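Local coordinates for protein alcohol oxidase (Myceliophthora thermophila, PDB 6F74) that binds FAD and, as a VAO-type flavoprotein, probably oxidises alcohol substrates with molecular oxygen as electron acceptor, at residues A[190-196]-A[274-279]; A[285-290]-A[562-566]; A[312-318]-A[371-377]; A[343-349]-A[387-392]. All blocks are in the same frame, centred on the assembly; numbering follows the deposited sequence.

Contact 1 of 4, residues A[190-196]-A[274-279]; sequences SANKCTK and TANHCE
A disulfide bridge between a loop and the turn following a strand is the striking feature here: C194 SG and C278 SG are 2.0 Å apart with chi3 of 80°, C194 in the t rotamer and C278 in m, their CA atoms 5.8 Å apart. Segment 190-196 has no regular structure. It opens with a type I beta turn from S190 to K193, closed by K193 N to S190 O (3.1 Å), and S190 OG accepts from N192 N (3.2 Å), an ST turn. In segment 274-279, which carries strand 272-276, N276 OD1 accepts from C278 N (3.0 Å), an Asx turn. Beside the bridge, N192 and N276, both chi1 p, pair amide to amide: N276 ND2 donates to N192 OD1 (2.8 Å) and N192 ND2 to N276 OD1 (3.2 Å). N192 ND2 also donates to E279 OE1 (2.9 Å). K196 CB packs 3.7 Å from H277 CB, and C194 SG 3.8 Å from the same atom. Within the FAD-binding region, the disulfide thus ties the loop between strands 179-185 and 203-208 to strand 272-276 and the turn beyond it. Neighbouring strand 260-266 supplies E262 to S190 and N276, while H277 meets F284 of helix 281-287 edge-to-face.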
loop_
_atom_site.group_PDB
_atom_site.type_symbol
_atom_site.label_atom_id
_atom_site.label_comp_id
_atom_site.label_asym_id
_atom_site.label_seq_id
_atom_site.Cartn_x
_atom_site.Cartn_y
_atom_site.Cartn_z
ATOM N N SER A 190 -26.762 -9.072 -0.942
ATOM C CA SER A 190 -26.096 -9.093 0.344
ATOM C C SER A 190 -26.378 -10.416 1.054
ATOM O O SER A 190 -27.498 -10.934 1.006
ATOM C CB SER A 190 -26.559 -7.917 1.208
ATOM O OG SER A 190 -26.204 -8.113 2.575
ATOM N N ALA A 191 -25.361 -10.905 1.765
ATOM C CA ALA A 191 -25.465 -12.083 2.607
ATOM C C ALA A 191 -26.546 -11.997 3.679
ATOM O O ALA A 191 -27.086 -13.029 4.073
ATOM C CB ALA A 191 -24.110 -12.384 3.247
ATOM N N ASN A 192 -26.856 -10.796 4.165
ATOM C CA ASN A 192 -27.951 -10.608 5.156
ATOM C C ASN A 192 -29.082 -9.735 4.638
ATOM O O ASN A 192 -29.880 -9.219 5.419
ATOM C CB ASN A 192 -27.405 -10.063 6.488
ATOM C CG ASN A 192 -26.707 -8.706 6.348
ATOM O OD1 ASN A 192 -26.843 -8.012 5.334
ATOM N ND2 ASN A 192 -25.936 -8.330 7.380
ATOM N N LYS A 193 -29.151 -9.586 3.314
ATOM C CA LYS A 193 -30.168 -8.769 2.603
ATOM C C LYS A 193 -30.250 -7.302 3.002
ATOM O O LYS A 193 -31.302 -6.671 2.903
ATOM C CB LYS A 193 -31.541 -9.449 2.653
ATOM C CG LYS A 193 -31.570 -10.863 2.058
ATOM C CD LYS A 193 -31.156 -10.864 0.566
ATOM C CE LYS A 193 -30.869 -12.261 0.023
ATOM N NZ LYS A 193 -31.862 -13.283 0.451
ATOM N N CYS A 194 -29.105 -6.754 3.385
ATOM C CA CYS A 194 -29.031 -5.366 3.798
ATOM C C CYS A 194 -29.280 -4.420 2.627
ATOM O O CYS A 194 -28.679 -4.592 1.546
ATOM C CB CYS A 194 -27.664 -5.078 4.420
ATOM S SG CYS A 194 -27.538 -3.476 5.222
ATOM N N THR A 195 -30.161 -3.434 2.873
ATOM C CA THR A 195 -30.542 -2.425 1.883
ATOM C C THR A 195 -29.977 -1.042 2.189
ATOM O O THR A 195 -30.041 -0.107 1.341
ATOM C CB THR A 195 -32.070 -2.358 1.756
ATOM O OG1 THR A 195 -32.686 -2.506 3.052
ATOM C CG2 THR A 195 -32.576 -3.497 0.854
ATOM N N LYS A 196 -29.361 -0.916 3.364
ATOM C CA LYS A 196 -28.920 0.383 3.861
ATOM C C LYS A 196 -27.679 0.951 3.171
ATOM O O LYS A 196 -27.385 2.133 3.378
ATOM C CB LYS A 196 -28.637 0.273 5.372
ATOM C CG LYS A 196 -29.851 0.164 6.240
ATOM C CD LYS A 196 -30.997 -0.728 5.812
ATOM C CE LYS A 196 -31.832 -1.006 7.039
ATOM N NZ LYS A 196 -32.973 -1.906 6.700
ATOM N N THR A 274 -20.855 -11.416 9.593
ATOM C CA THR A 274 -21.059 -10.446 8.525
ATOM C C THR A 274 -20.822 -9.052 9.079
ATOM O O THR A 274 -21.256 -8.730 10.201
ATOM C CB THR A 274 -22.489 -10.568 7.941
ATOM O OG1 THR A 274 -22.607 -11.867 7.346
ATOM C CG2 THR A 274 -22.760 -9.537 6.872
ATOM N N ALA A 275 -20.099 -8.241 8.312
ATOM C CA ALA A 275 -19.908 -6.833 8.630
ATOM C C ALA A 275 -20.405 -6.003 7.452
ATOM O O ALA A 275 -19.834 -6.068 6.352
ATOM C CB ALA A 275 -18.448 -6.520 8.909
ATOM N N ASN A 276 -21.476 -5.250 7.687
ATOM C CA ASN A 276 -21.995 -4.323 6.691
ATOM C C ASN A 276 -22.837 -3.226 7.372
ATOM O O ASN A 276 -22.786 -3.069 8.607
ATOM C CB ASN A 276 -22.693 -5.077 5.522
ATOM C CG ASN A 276 -24.013 -5.725 5.883
ATOM O OD1 ASN A 276 -24.566 -5.511 6.955
ATOM N ND2 ASN A 276 -24.531 -6.537 4.960
ATOM N N HIS A 277 -23.631 -2.512 6.584
ATOM C CA HIS A 277 -24.398 -1.375 7.075
ATOM C C HIS A 277 -25.437 -1.797 8.117
ATOM O O HIS A 277 -25.786 -1.002 8.998
ATOM C CB HIS A 277 -25.072 -0.619 5.903
ATOM C CG HIS A 277 -24.113 -0.186 4.833
ATOM N ND1 HIS A 277 -23.545 -1.065 3.930
ATOM C CD2 HIS A 277 -23.610 1.033 4.533
ATOM C CE1 HIS A 277 -22.718 -0.408 3.134
ATOM N NE2 HIS A 277 -22.743 0.869 3.475
ATOM N N CYS A 278 -25.895 -3.051 8.034
ATOM C CA CYS A 278 -26.933 -3.592 8.901
ATOM C C CYS A 278 -26.414 -4.419 10.054
ATOM O O CYS A 278 -27.169 -4.718 10.973
ATOM C CB CYS A 278 -27.871 -4.486 8.075
ATOM S SG CYS A 278 -28.788 -3.587 6.820
ATOM N N GLU A 279 -25.154 -4.837 10.011
ATOM C CA GLU A 279 -24.665 -5.820 10.985
ATOM C C GLU A 279 -23.207 -5.563 11.330
ATOM O O GLU A 279 -22.370 -5.366 10.465
ATOM C CB GLU A 279 -24.895 -7.222 10.448
ATOM C CG GLU A 279 -24.776 -8.306 11.505
ATOM C CD GLU A 279 -25.132 -9.703 10.965
ATOM O OE1 GLU A 279 -25.701 -9.795 9.838
ATOM O OE2 GLU A 279 -24.761 -10.717 11.605
#

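Contact 2 of 4, residues A[285-290]-A[562-566]; sequences RAIRGG and QHLAA
Segment 285-290, the C-terminal end of helix 281-287 and the glycine turn after it, packs on helix 560-570, part of the berberine-like region of this oxidase family. The turn lies near the cofactor site, G290 about 8 Å from the side chain of R164, an FAD-binding residue, and about 11 Å from the bound FAD. H563 buries most surface. From chi1 m and chi2 -31° its imidazole reaches over the turn, and G290 CA sits 3.5 Å from the ring centroid, 12° off the normal, a CH-pi contact over the face. Glycine suits this position: an ideal CB on G290 would lie 2.8 Å from H563 ND1 and 2.5 Å from A286 O. At G289, with phi/psi 125/-13, a CB would press on the carbonyl O of R288. G290 N to A286 O (2.8 Å) closes the turn. H563 NE2 has a weak hydrogen bond to G488 O, outside the pair. R285, second in buried area, extends from t, t to chi3 p, one guanidinium face under Q562 OE1; NH2 to OE1 is 3.3 Å, but at too poor an angle for a hydrogen bond. Nearest in backbone are A286 and H563, CA to CA 5.4 Å. One helical turn beyond H563, the methyls A286 CB and A566 CB meet at 3.9 Å.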
loop_
_atom_site.group_PDB
_atom_site.type_symbol
_atom_site.label_atom_id
_atom_site.label_comp_id
_atom_site.label_asym_id
_atom_site.label_seq_id
_atom_site.Cartn_x
_atom_site.Cartn_y
_atom_site.Cartn_z
ATOM N N ARG A 285 -17.156 -0.191 9.597
ATOM C CA ARG A 285 -16.535 1.111 9.520
ATOM C C ARG A 285 -15.031 1.029 9.779
ATOM O O ARG A 285 -14.251 1.612 9.041
ATOM C CB ARG A 285 -17.193 2.094 10.494
ATOM C CG ARG A 285 -16.597 3.506 10.390
ATOM C CD ARG A 285 -17.225 4.545 11.321
ATOM N NE ARG A 285 -17.361 4.090 12.720
ATOM C CZ ARG A 285 -18.503 3.923 13.385
ATOM N NH1 ARG A 285 -19.682 4.121 12.773
ATOM N NH2 ARG A 285 -18.465 3.455 14.635
ATOM N N ALA A 286 -14.641 0.304 10.813
ATOM C CA ALA A 286 -13.218 0.133 11.155
ATOM C C ALA A 286 -12.369 -0.429 10.002
ATOM O O ALA A 286 -11.280 0.084 9.711
ATOM C CB ALA A 286 -13.092 -0.758 12.371
ATOM N N ILE A 287 -12.861 -1.473 9.345
ATOM C CA ILE A 287 -12.101 -2.064 8.217
ATOM C C ILE A 287 -12.085 -1.209 6.956
ATOM O O ILE A 287 -11.286 -1.467 6.060
ATOM C CB ILE A 287 -12.540 -3.497 7.859
ATOM C CG1 ILE A 287 -13.996 -3.562 7.372
ATOM C CG2 ILE A 287 -12.360 -4.404 9.060
ATOM C CD1 ILE A 287 -14.264 -4.786 6.493
ATOM N N ARG A 288 -12.983 -0.223 6.877
ATOM C CA ARG A 288 -13.042 0.707 5.751
ATOM C C ARG A 288 -12.337 2.019 6.083
ATOM O O ARG A 288 -12.953 3.082 6.107
ATOM C CB ARG A 288 -14.511 0.950 5.380
ATOM C CG ARG A 288 -15.184 -0.245 4.720
ATOM C CD ARG A 288 -16.638 0.028 4.388
ATOM N NE ARG A 288 -16.806 1.277 3.619
ATOM C CZ ARG A 288 -17.916 2.015 3.569
ATOM N NH1 ARG A 288 -19.014 1.661 4.225
ATOM N NH2 ARG A 288 -17.941 3.140 2.860
ATOM N N GLY A 289 -11.032 1.944 6.323
ATOM C CA GLY A 289 -10.200 3.125 6.620
ATOM C C GLY A 289 -9.389 3.080 7.911
ATOM O O GLY A 289 -8.483 3.902 8.102
ATOM N N GLY A 290 -9.687 2.134 8.796
ATOM C CA GLY A 290 -8.994 2.018 10.075
ATOM C C GLY A 290 -7.869 1.025 10.118
ATOM O O GLY A 290 -7.425 0.666 11.193
ATOM N N GLN A 562 -12.796 6.021 17.625
ATOM C CA GLN A 562 -13.789 5.054 17.152
ATOM C C GLN A 562 -13.135 3.809 16.607
ATOM O O GLN A 562 -13.639 2.709 16.821
ATOM C CB GLN A 562 -14.665 5.657 16.062
ATOM C CG GLN A 562 -16.122 5.803 16.422
ATOM C CD GLN A 562 -16.868 6.711 15.449
ATOM O OE1 GLN A 562 -18.096 6.620 15.363
ATOM N NE2 GLN A 562 -16.133 7.581 14.705
ATOM N N HIS A 563 -12.022 3.951 15.896
ATOM C CA HIS A 563 -11.300 2.768 15.436
ATOM C C HIS A 563 -10.835 1.945 16.637
ATOM O O HIS A 563 -11.054 0.728 16.699
ATOM C CB HIS A 563 -10.109 3.137 14.562
ATOM C CG HIS A 563 -10.480 3.737 13.244
ATOM N ND1 HIS A 563 -11.632 3.410 12.568
ATOM C CD2 HIS A 563 -9.821 4.618 12.460
ATOM C CE1 HIS A 563 -11.678 4.078 11.430
ATOM N NE2 HIS A 563 -10.600 4.833 11.346
ATOM N N LEU A 564 -10.226 2.626 17.598
ATOM C CA LEU A 564 -9.766 1.976 18.811
ATOM C C LEU A 564 -10.878 1.265 19.569
ATOM O O LEU A 564 -10.661 0.178 20.046
ATOM C CB LEU A 564 -9.088 2.972 19.742
ATOM C CG LEU A 564 -8.262 2.439 20.900
ATOM C CD1 LEU A 564 -7.194 1.459 20.458
ATOM C CD2 LEU A 564 -7.625 3.632 21.616
ATOM N N ALA A 565 -12.062 1.857 19.662
ATOM C CA ALA A 565 -13.176 1.183 20.349
ATOM C C ALA A 565 -13.507 -0.164 19.681
ATOM O O ALA A 565 -13.572 -1.206 20.351
ATOM C CB ALA A 565 -14.408 2.083 20.432
ATOM N N ALA A 566 -13.693 -0.134 18.367
ATOM C CA ALA A 566 -13.886 -1.350 17.567
ATOM C C ALA A 566 -12.739 -2.381 17.771
ATOM O O ALA A 566 -12.984 -3.577 17.885
ATOM C CB ALA A 566 -14.028 -0.991 16.105
#

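Contact 3 of 4, residues A[312-318]-A[371-377]; sequences TAHRLAI and YTHGFWT
Two antiparallel strands, 312-318 and 371-377, pair residue for residue from T312 with T377 to I318 with Y371; their short axes approach to 4.4 Å with N-to-C directions at 154°. Backbone bonds come in couples at the hydrogen-bonded pairs: T377 N to T312 O (3.0 Å; the return bond is weak), H314 N to F375 O (2.7 Å) and F375 N to H314 O (3.1 Å), H373 N to L316 O (2.9 Å) and L316 N to H373 O (3.2 Å), I318 N to Y371 O (2.8 Å) and Y371 N to I318 O (2.9 Å). Polar side chains add a weak bond from H314 ND1 to H373 NE2 (3.1 Å); within strand 371-377, Y371 OH and H373 ND1 are hydrogen-bonded (2.8 Å). H314 NE2 also bonds S407. Apolar contacts fill the same face: L316 CB lies 3.6 Å from the H373 ring centroid, a CH-pi contact, and I318 CD1 is 3.8 Å from Y371 CD1. W376 (chi1 39°) points to the other face, that of A313 and A317, its side chain about 9 Å from FAD. The pair lies near one edge of a seven-stranded antiparallel sheet, between strands 403-412 and 349-356; helices 328-346 and 382-396 cover the face of H314, L316 and Y371.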
loop_
_atom_site.group_PDB
_atom_site.type_symbol
_atom_site.label_atom_id
_atom_site.label_comp_id
_atom_site.label_asym_id
_atom_site.label_seq_id
_atom_site.Cartn_x
_atom_site.Cartn_y
_atom_site.Cartn_z
ATOM N N THR A 312 -9.206 9.529 -21.898
ATOM C CA THR A 312 -8.031 10.121 -22.531
ATOM C C THR A 312 -6.942 10.294 -21.494
ATOM O O THR A 312 -7.191 10.818 -20.423
ATOM C CB THR A 312 -8.360 11.470 -23.192
ATOM O OG1 THR A 312 -9.428 11.281 -24.119
ATOM C CG2 THR A 312 -7.164 12.001 -23.973
ATOM N N ALA A 313 -5.736 9.872 -21.850
ATOM C CA ALA A 313 -4.565 10.033 -21.012
ATOM C C ALA A 313 -3.726 11.204 -21.496
ATOM O O ALA A 313 -3.636 11.448 -22.693
ATOM C CB ALA A 313 -3.740 8.752 -21.042
ATOM N N HIS A 314 -3.106 11.898 -20.550
ATOM C CA HIS A 314 -2.234 13.026 -20.816
ATOM C C HIS A 314 -0.840 12.703 -20.325
ATOM O O HIS A 314 -0.651 12.507 -19.144
ATOM C CB HIS A 314 -2.732 14.260 -20.056
ATOM C CG HIS A 314 -1.876 15.473 -20.236
ATOM N ND1 HIS A 314 -1.417 16.219 -19.178
ATOM C CD2 HIS A 314 -1.428 16.092 -21.356
ATOM C CE1 HIS A 314 -0.707 17.238 -19.641
ATOM N NE2 HIS A 314 -0.696 17.179 -20.959
ATOM N N ARG A 315 0.121 12.639 -21.232
ATOM C CA ARG A 315 1.510 12.414 -20.853
ATOM C C ARG A 315 2.276 13.731 -20.875
ATOM O O ARG A 315 2.378 14.368 -21.912
ATOM C CB ARG A 315 2.141 11.353 -21.755
ATOM C CG ARG A 315 1.566 9.938 -21.511
ATOM C CD ARG A 315 2.172 9.260 -20.266
ATOM N NE ARG A 315 1.819 7.818 -20.211
ATOM C CZ ARG A 315 2.638 6.798 -20.541
ATOM N NH1 ARG A 315 3.913 6.983 -20.951
ATOM N NH2 ARG A 315 2.214 5.534 -20.427
ATOM N N LEU A 316 2.809 14.135 -19.735
ATOM C CA LEU A 316 3.530 15.409 -19.633
ATOM C C LEU A 316 4.939 15.135 -19.183
ATOM O O LEU A 316 5.131 14.345 -18.292
ATOM C CB LEU A 316 2.871 16.349 -18.607
ATOM C CG LEU A 316 3.549 17.722 -18.347
ATOM C CD1 LEU A 316 3.409 18.651 -19.548
ATOM C CD2 LEU A 316 2.944 18.376 -17.119
ATOM N N ALA A 317 5.907 15.821 -19.761
ATOM C CA ALA A 317 7.279 15.712 -19.331
ATOM C C ALA A 317 7.948 17.073 -19.389
ATOM O O ALA A 317 7.755 17.835 -20.342
ATOM C CB ALA A 317 8.035 14.713 -20.186
ATOM N N ILE A 318 8.724 17.353 -18.359
ATOM C CA ILE A 318 9.349 18.654 -18.145
ATOM C C ILE A 318 10.800 18.408 -17.774
ATOM O O ILE A 318 11.066 17.657 -16.834
ATOM C CB ILE A 318 8.714 19.422 -16.958
ATOM C CG1 ILE A 318 7.194 19.479 -17.082
ATOM C CG2 ILE A 318 9.338 20.797 -16.833
ATOM C CD1 ILE A 318 6.477 20.051 -15.893
ATOM N N TYR A 371 10.396 16.160 -14.387
ATOM C CA TYR A 371 9.077 15.798 -13.902
ATOM C C TYR A 371 8.388 15.090 -15.038
ATOM O O TYR A 371 8.461 15.546 -16.178
ATOM C CB TYR A 371 8.248 17.059 -13.557
ATOM C CG TYR A 371 6.774 16.772 -13.324
ATOM C CD1 TYR A 371 5.872 16.584 -14.398
ATOM C CD2 TYR A 371 6.272 16.651 -12.027
ATOM C CE1 TYR A 371 4.525 16.279 -14.158
ATOM C CE2 TYR A 371 4.943 16.353 -11.794
ATOM C CZ TYR A 371 4.072 16.179 -12.852
ATOM O OH TYR A 371 2.754 15.925 -12.560
ATOM N N THR A 372 7.663 14.026 -14.720
ATOM C CA THR A 372 6.857 13.348 -15.705
ATOM C C THR A 372 5.555 12.914 -15.080
ATOM O O THR A 372 5.499 12.667 -13.883
ATOM C CB THR A 372 7.600 12.125 -16.326
ATOM O OG1 THR A 372 6.896 11.731 -17.487
ATOM C CG2 THR A 372 7.681 10.969 -15.406
ATOM N N HIS A 373 4.495 12.813 -15.869
ATOM C CA HIS A 373 3.244 12.242 -15.367
ATOM C C HIS A 373 2.408 11.531 -16.410
ATOM O O HIS A 373 2.551 11.786 -17.601
ATOM C CB HIS A 373 2.412 13.275 -14.562
ATOM C CG HIS A 373 1.554 14.219 -15.363
ATOM N ND1 HIS A 373 1.410 15.535 -15.005
ATOM C CD2 HIS A 373 0.704 14.031 -16.406
ATOM C CE1 HIS A 373 0.569 16.134 -15.830
ATOM N NE2 HIS A 373 0.127 15.245 -16.696
ATOM N N GLY A 374 1.559 10.631 -15.906
ATOM C CA GLY A 374 0.462 10.004 -16.633
ATOM C C GLY A 374 -0.824 10.367 -15.891
ATOM O O GLY A 374 -1.109 9.814 -14.805
ATOM N N PHE A 375 -1.542 11.351 -16.438
ATOM C CA PHE A 375 -2.828 11.774 -15.937
ATOM C C PHE A 375 -3.893 11.360 -16.947
ATOM O O PHE A 375 -3.585 10.963 -18.085
ATOM C CB PHE A 375 -2.905 13.302 -15.729
ATOM C CG PHE A 375 -2.155 13.845 -14.513
ATOM C CD1 PHE A 375 -1.462 13.023 -13.599
ATOM C CD2 PHE A 375 -2.161 15.223 -14.279
ATOM C CE1 PHE A 375 -0.812 13.565 -12.514
ATOM C CE2 PHE A 375 -1.501 15.773 -13.183
ATOM C CZ PHE A 375 -0.821 14.931 -12.296
ATOM N N TRP A 376 -5.148 11.477 -16.534
ATOM C CA TRP A 376 -6.262 11.065 -17.386
ATOM C C TRP A 376 -7.585 11.631 -16.951
ATOM O O TRP A 376 -7.774 11.980 -15.780
ATOM C CB TRP A 376 -6.355 9.548 -17.431
ATOM C CG TRP A 376 -6.085 8.857 -16.097
ATOM C CD1 TRP A 376 -6.931 8.748 -15.036
ATOM C CD2 TRP A 376 -4.896 8.166 -15.733
ATOM N NE1 TRP A 376 -6.335 8.050 -14.017
ATOM C CE2 TRP A 376 -5.089 7.666 -14.423
ATOM C CE3 TRP A 376 -3.679 7.921 -16.381
ATOM C CZ2 TRP A 376 -4.102 6.943 -13.749
ATOM C CZ3 TRP A 376 -2.714 7.203 -15.724
ATOM C CH2 TRP A 376 -2.929 6.711 -14.413
ATOM N N THR A 377 -8.481 11.735 -17.926
ATOM C CA THR A 377 -9.864 12.080 -17.710
ATOM C C THR A 377 -10.733 10.897 -18.146
ATOM O O THR A 377 -11.044 10.748 -19.346
ATOM C CB THR A 377 -10.278 13.307 -18.557
ATOM O OG1 THR A 377 -9.903 13.101 -19.931
ATOM C CG2 THR A 377 -9.611 14.565 -18.029
HETATM O O HOH W 1 5.203 11.735 -19.633
#

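Contact 4 of 4, residues A[343-349]-A[387-392]; sequences ALSNNGV and KAVAPL
A Schellman motif ends helix 328-346 where it packs on helix 382-396. V349 N reaches L344 O (3.1 Å), G348 N reaches S345 O (3.0 Å), and G348 takes positive phi (81/20), a conformation that favours glycine. N347, just before it and the first residue to leave helical angles, faces the other helix with chi1 m: its ND2 donates to A388 O at 3.0 Å and 167°, and N347 CB lies 3.9 Å from A388 CB. The acceptor belongs to a kinked part of helix 382-396, in which V389 has phi/psi of -97/2 and the N atoms of P391 and L392 have no bond to the turn before. Because L392 N does not bond A388 O as it would in a regular helix, that carbonyl can take N347 ND2 instead. This is helix-helix packing of knob-into-hole kind. L344, with chi1 at -94°, between wells, and chi2 p, sits among A388, V389, P391 and L392: L344 CD1 is 3.7 Å from A388 O and 4.0 Å from P391 CB, while L344 CD2 is 3.9 Å from L392 CD2. The closest backbones are those of N347 and A388, CA to CA 5.3 Å, against 5.9 Å for L344 and V389. V349 CG2 lies 3.7 Å from A388 CB and 4.1 Å from V389 CG1. On the sheet side V349 and A388 touch T377, and L392 touches H373 of strand 370-378.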
loop_
_atom_site.group_PDB
_atom_site.type_symbol
_atom_site.label_atom_id
_atom_site.label_comp_id
_atom_site.label_asym_id
_atom_site.label_seq_id
_atom_site.Cartn_x
_atom_site.Cartn_y
_atom_site.Cartn_z
ATOM N N ALA A 343 -7.558 22.425 -9.370
ATOM C CA ALA A 343 -8.352 22.758 -10.549
ATOM C C ALA A 343 -8.475 21.557 -11.486
ATOM O O ALA A 343 -9.561 21.206 -11.942
ATOM C CB ALA A 343 -7.736 23.950 -11.296
ATOM N N LEU A 344 -7.345 20.919 -11.742
ATOM C CA LEU A 344 -7.329 19.697 -12.532
ATOM C C LEU A 344 -8.237 18.613 -11.932
ATOM O O LEU A 344 -9.061 18.027 -12.642
ATOM C CB LEU A 344 -5.909 19.196 -12.736
ATOM C CG LEU A 344 -5.285 19.688 -14.031
ATOM C CD1 LEU A 344 -5.257 21.212 -14.153
ATOM C CD2 LEU A 344 -3.890 19.094 -14.176
ATOM N N SER A 345 -8.116 18.401 -10.630
ATOM C CA SER A 345 -8.969 17.455 -9.953
ATOM C C SER A 345 -10.447 17.803 -10.112
ATOM O O SER A 345 -11.255 16.922 -10.404
ATOM C CB SER A 345 -8.620 17.356 -8.476
ATOM O OG SER A 345 -9.368 16.323 -7.872
ATOM N N ASN A 346 -10.799 19.075 -9.908
ATOM C CA ASN A 346 -12.163 19.544 -10.148
ATOM C C ASN A 346 -12.687 19.312 -11.575
ATOM O O ASN A 346 -13.882 19.157 -11.783
ATOM C CB ASN A 346 -12.272 21.033 -9.824
ATOM C CG ASN A 346 -13.691 21.529 -9.912
ATOM O OD1 ASN A 346 -14.615 20.745 -9.660
ATOM N ND2 ASN A 346 -13.893 22.823 -10.298
ATOM N N ASN A 347 -11.782 19.307 -12.541
ATOM C CA ASN A 347 -12.097 19.017 -13.927
ATOM C C ASN A 347 -12.124 17.519 -14.269
ATOM O O ASN A 347 -12.156 17.184 -15.452
ATOM C CB ASN A 347 -11.061 19.725 -14.851
ATOM C CG ASN A 347 -11.103 21.241 -14.750
ATOM O OD1 ASN A 347 -12.086 21.803 -14.297
ATOM N ND2 ASN A 347 -10.029 21.912 -15.194
ATOM N N GLY A 348 -12.095 16.617 -13.279
ATOM C CA GLY A 348 -12.101 15.176 -13.560
ATOM C C GLY A 348 -10.789 14.514 -13.943
ATOM O O GLY A 348 -10.772 13.416 -14.520
ATOM N N VAL A 349 -9.674 15.164 -13.604
ATOM C CA VAL A 349 -8.348 14.650 -13.895
ATOM C C VAL A 349 -7.816 13.876 -12.673
ATOM O O VAL A 349 -7.982 14.291 -11.510
ATOM C CB VAL A 349 -7.348 15.770 -14.283
ATOM C CG1 VAL A 349 -5.998 15.191 -14.696
ATOM C CG2 VAL A 349 -7.882 16.600 -15.439
ATOM N N LYS A 387 -9.121 20.619 -22.440
ATOM C CA LYS A 387 -9.700 21.692 -21.619
ATOM C C LYS A 387 -9.439 21.414 -20.145
ATOM O O LYS A 387 -9.110 22.332 -19.385
ATOM C CB LYS A 387 -11.193 21.831 -21.848
ATOM C CG LYS A 387 -11.559 22.340 -23.217
ATOM C CD LYS A 387 -13.017 22.708 -23.354
ATOM C CE LYS A 387 -13.230 23.216 -24.774
ATOM N NZ LYS A 387 -14.651 23.405 -25.104
ATOM N N ALA A 388 -9.553 20.140 -19.766
ATOM C CA ALA A 388 -9.404 19.732 -18.377
ATOM C C ALA A 388 -8.010 20.037 -17.804
ATOM O O ALA A 388 -7.910 20.463 -16.656
ATOM C CB ALA A 388 -9.754 18.264 -18.190
ATOM N N VAL A 389 -6.971 19.877 -18.627
ATOM C CA VAL A 389 -5.583 20.130 -18.195
ATOM C C VAL A 389 -5.084 21.518 -18.590
ATOM O O VAL A 389 -3.946 21.867 -18.310
ATOM C CB VAL A 389 -4.574 19.047 -18.688
ATOM C CG1 VAL A 389 -4.922 17.691 -18.119
ATOM C CG2 VAL A 389 -4.454 18.981 -20.227
ATOM N N ALA A 390 -5.946 22.314 -19.215
ATOM C CA ALA A 390 -5.585 23.634 -19.670
ATOM C C ALA A 390 -5.062 24.506 -18.545
ATOM O O ALA A 390 -4.042 25.150 -18.744
ATOM C CB ALA A 390 -6.736 24.306 -20.411
ATOM N N PRO A 391 -5.715 24.511 -17.353
ATOM C CA PRO A 391 -5.179 25.376 -16.305
ATOM C C PRO A 391 -3.687 25.123 -16.024
ATOM O O PRO A 391 -2.938 26.082 -15.816
ATOM C CB PRO A 391 -6.050 25.036 -15.090
ATOM C CG PRO A 391 -7.332 24.549 -15.685
ATOM C CD PRO A 391 -6.868 23.738 -16.855
ATOM N N LEU A 392 -3.275 23.858 -16.088
ATOM C CA LEU A 392 -1.855 23.489 -15.970
ATOM C C LEU A 392 -0.993 23.889 -17.168
ATOM O O LEU A 392 0.061 24.480 -16.973
ATOM C CB LEU A 392 -1.677 21.980 -15.716
ATOM C CG LEU A 392 -0.215 21.514 -15.546
ATOM C CD1 LEU A 392 0.566 22.261 -14.484
ATOM C CD2 LEU A 392 -0.229 20.025 -15.271
#

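Contacts 3 and 4 belong to one sheet-and-helix unit, contact 3 in the sheet and contact 4 in the helices covering it: they touch through T377 and F375 against V349 and A388, their centres 12 Å apart, and their segments alternate along the chain, as strand 311-320 leads to helix 328-346 and strand 370-378 to helix 382-396. Contact 3 is buried and rests on backbone hydrogen bonds; contact 4 is partly buried and rests on one leucine knob, small apolar contacts and a side-chain hydrogen bond. Contacts 1 and 2 lie 17 Å apart by centres and meet where H277 packs on R288. The first, more exposed, relies on a disulfide and paired amides; the buried second relies on glycine and imidazole packing.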